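Local coordinates for vinylacetyl-CoA Delta-isomerase (Nitrosopumilus maritimus SCM1, PDB 6VJR), which probably catalyses vinylacetyl-CoA isomerisation and 4-hydroxybutyryl-CoA dehydration, using bound FAD and an iron-sulfur cluster, at residues 285-290 against 355-360. Numbering follows the deposited sequence.
Sequences FTCYHR and YLNDDM. With FE (Fe (III) ion), chain I.
Leu-356 lays its CD1 methyl over one face of the Tyr-288 ring, 3.7 Å from the centroid and displaced toward the rim near CZ and CE2, a CH-pi contact. The methyl also lies 3.7 Å from Cys-287 SG. The phenol reaches the short strand 355-356 tip-first: Tyr-288 OH donates to Tyr-355 O at 2.6 Å, from above the carbonyl plane. An alanine in place of Tyr-288 would remove this hydrogen bond and the surface beneath Leu-356, and would probably loosen the strand's hold on helix 278-292. Asn-357 binds at the residue before Tyr-288: its ND2 donates a nearly straight bond (165°) to Cys-287 O at 2.9 Å, and also bonds Ser-343, fixing the amide's rotation. Its OD1 lies obliquely against the Tyr-288 ring, 3.1 Å from CD1. Cys-287 SG, anti to its backbone N (chi1 -179°), projects into the bend, 3.2 Å from Asn-357 O. A water donates to Thr-286 OG1 and Asp-359 OD2, while Asp-359 OD1 is held by Gln-363. On the helix's far side, His-289 NE2 binds the iron at 2.3 Å, as do Tyr-293 and Glu-443; its ND1 donates to the carboxylate of Asp-105, which orients the imidazole and probably makes it more electron-rich. The contact backs a metal-bearing helix with a strand-to-helix turn in which Asp-358, salt-bridged to Arg-493, N-caps helix 359-369, in the helical C-terminal domain of the 4-hydroxyphenylacetate 3-hydroxylase family.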
loop_
_atom_site.group_PDB
_atom_site.type_symbol
_atom_site.label_atom_id
_atom_site.label_comp_id
_atom_site.label_asym_id
_atom_site.label_seq_id
_atom_site.Cartn_x
_atom_site.Cartn_y
_atom_site.Cartn_z
ATOM N N PHE A 285 -23.073 -9.984 -17.588
ATOM C CA PHE A 285 -23.656 -9.134 -16.569
ATOM C C PHE A 285 -22.558 -8.500 -15.724
ATOM O O PHE A 285 -22.527 -7.267 -15.513
ATOM C CB PHE A 285 -24.634 -9.886 -15.684
ATOM C CG PHE A 285 -25.033 -9.075 -14.478
ATOM C CD1 PHE A 285 -25.852 -7.972 -14.613
ATOM C CD2 PHE A 285 -24.393 -9.289 -13.267
ATOM C CE1 PHE A 285 -26.202 -7.225 -13.518
ATOM C CE2 PHE A 285 -24.705 -8.514 -12.160
ATOM C CZ PHE A 285 -25.587 -7.465 -12.285
ATOM N N THR A 286 -21.658 -9.351 -15.239
ATOM C CA THR A 286 -20.561 -8.855 -14.425
ATOM C C THR A 286 -19.619 -7.945 -15.209
ATOM O O THR A 286 -19.048 -7.017 -14.631
ATOM C CB THR A 286 -19.805 -9.948 -13.663
ATOM O OG1 THR A 286 -19.204 -10.877 -14.569
ATOM C CG2 THR A 286 -20.710 -10.635 -12.657
ATOM N N CYS A 287 -19.412 -8.208 -16.489
ATOM C CA CYS A 287 -18.605 -7.332 -17.322
ATOM C C CYS A 287 -19.166 -5.910 -17.265
ATOM O O CYS A 287 -18.420 -4.962 -17.029
ATOM C CB CYS A 287 -18.620 -7.864 -18.748
ATOM S SG CYS A 287 -17.627 -6.911 -19.915
ATOM N N TYR A 288 -20.464 -5.741 -17.556
ATOM C CA TYR A 288 -21.051 -4.420 -17.455
ATOM C C TYR A 288 -20.950 -3.872 -16.041
ATOM O O TYR A 288 -20.577 -2.703 -15.808
ATOM C CB TYR A 288 -22.517 -4.430 -17.870
ATOM C CG TYR A 288 -22.808 -4.620 -19.358
ATOM C CD1 TYR A 288 -22.468 -3.672 -20.303
ATOM C CD2 TYR A 288 -23.350 -5.812 -19.816
ATOM C CE1 TYR A 288 -22.740 -3.869 -21.634
ATOM C CE2 TYR A 288 -23.651 -6.009 -21.147
ATOM C CZ TYR A 288 -23.268 -5.069 -22.078
ATOM O OH TYR A 288 -23.561 -5.259 -23.408
ATOM N N HIS A 289 -21.417 -4.683 -15.094
ATOM C CA HIS A 289 -21.643 -4.153 -13.763
ATOM C C HIS A 289 -20.332 -3.775 -13.057
ATOM O O HIS A 289 -20.316 -2.788 -12.312
ATOM C CB HIS A 289 -22.511 -5.068 -12.921
ATOM C CG HIS A 289 -23.152 -4.333 -11.794
ATOM N ND1 HIS A 289 -24.030 -3.284 -11.952
ATOM C CD2 HIS A 289 -22.963 -4.459 -10.465
ATOM C CE1 HIS A 289 -24.336 -2.814 -10.725
ATOM N NE2 HIS A 289 -23.695 -3.523 -9.806
ATOM N N ARG A 290 -19.248 -4.493 -13.344
ATOM C CA ARG A 290 -17.948 -4.224 -12.728
ATOM C C ARG A 290 -17.422 -2.842 -13.121
ATOM O O ARG A 290 -16.629 -2.267 -12.401
ATOM C CB ARG A 290 -16.973 -5.362 -13.027
ATOM C CG ARG A 290 -17.263 -6.540 -12.110
ATOM C CD ARG A 290 -16.430 -7.753 -12.335
ATOM N NE ARG A 290 -16.871 -8.836 -11.459
ATOM C CZ ARG A 290 -16.659 -10.117 -11.697
ATOM N NH1 ARG A 290 -15.794 -10.488 -12.611
ATOM N NH2 ARG A 290 -17.348 -11.017 -11.051
ATOM N N TYR A 355 -23.603 -3.308 -27.641
ATOM C CA TYR A 355 -22.188 -3.138 -27.329
ATOM C C TYR A 355 -21.904 -3.648 -25.912
ATOM O O TYR A 355 -22.686 -3.405 -24.979
ATOM C CB TYR A 355 -21.736 -1.683 -27.494
ATOM C CG TYR A 355 -21.361 -1.360 -28.926
ATOM C CD1 TYR A 355 -22.294 -1.452 -29.955
ATOM C CD2 TYR A 355 -20.058 -1.014 -29.265
ATOM C CE1 TYR A 355 -21.921 -1.235 -31.270
ATOM C CE2 TYR A 355 -19.678 -0.795 -30.570
ATOM C CZ TYR A 355 -20.617 -0.909 -31.576
ATOM O OH TYR A 355 -20.287 -0.690 -32.879
ATOM N N LEU A 356 -20.800 -4.380 -25.783
ATOM C CA LEU A 356 -20.264 -4.851 -24.504
ATOM C C LEU A 356 -18.945 -4.145 -24.229
ATOM O O LEU A 356 -18.063 -4.085 -25.080
ATOM C CB LEU A 356 -20.088 -6.368 -24.621
ATOM C CG LEU A 356 -19.527 -7.079 -23.385
ATOM C CD1 LEU A 356 -20.544 -7.044 -22.254
ATOM C CD2 LEU A 356 -19.148 -8.484 -23.687
ATOM N N ASN A 357 -18.784 -3.621 -23.016
ATOM C CA ASN A 357 -17.555 -2.984 -22.611
ATOM C C ASN A 357 -16.431 -4.019 -22.481
ATOM O O ASN A 357 -16.641 -5.229 -22.458
ATOM C CB ASN A 357 -17.761 -2.262 -21.280
ATOM C CG ASN A 357 -18.231 -3.226 -20.227
ATOM O OD1 ASN A 357 -19.326 -3.790 -20.294
ATOM N ND2 ASN A 357 -17.391 -3.442 -19.239
ATOM N N ASP A 358 -15.191 -3.512 -22.442
ATOM C CA ASP A 358 -13.991 -4.317 -22.329
ATOM C C ASP A 358 -13.943 -5.029 -20.990
ATOM O O ASP A 358 -13.820 -4.403 -19.942
ATOM C CB ASP A 358 -12.730 -3.486 -22.497
ATOM C CG ASP A 358 -11.474 -4.332 -22.604
ATOM O OD1 ASP A 358 -11.155 -5.023 -21.614
ATOM O OD2 ASP A 358 -10.839 -4.323 -23.698
ATOM N N ASP A 359 -14.009 -6.357 -21.041
ATOM C CA ASP A 359 -14.097 -7.157 -19.819
ATOM C C ASP A 359 -12.861 -7.004 -18.924
ATOM O O ASP A 359 -12.999 -6.847 -17.713
ATOM C CB ASP A 359 -14.321 -8.612 -20.173
ATOM C CG ASP A 359 -14.682 -9.472 -18.979
ATOM O OD1 ASP A 359 -13.774 -9.675 -18.137
ATOM O OD2 ASP A 359 -15.847 -9.888 -18.925
ATOM N N MET A 360 -11.678 -7.068 -19.500
ATOM C CA MET A 360 -10.458 -6.961 -18.731
ATOM C C MET A 360 -10.438 -5.644 -17.968
ATOM O O MET A 360 -10.188 -5.629 -16.773
ATOM C CB MET A 360 -9.202 -7.101 -19.602
ATOM C CG MET A 360 -7.946 -6.817 -18.835
ATOM S SD MET A 360 -7.477 -8.032 -17.611
ATOM C CE MET A 360 -6.343 -9.045 -18.580
HETATM FE FE FE I . -23.353 -3.332 -7.563
HETATM O O HOH W 1 -16.801 -10.546 -16.243
#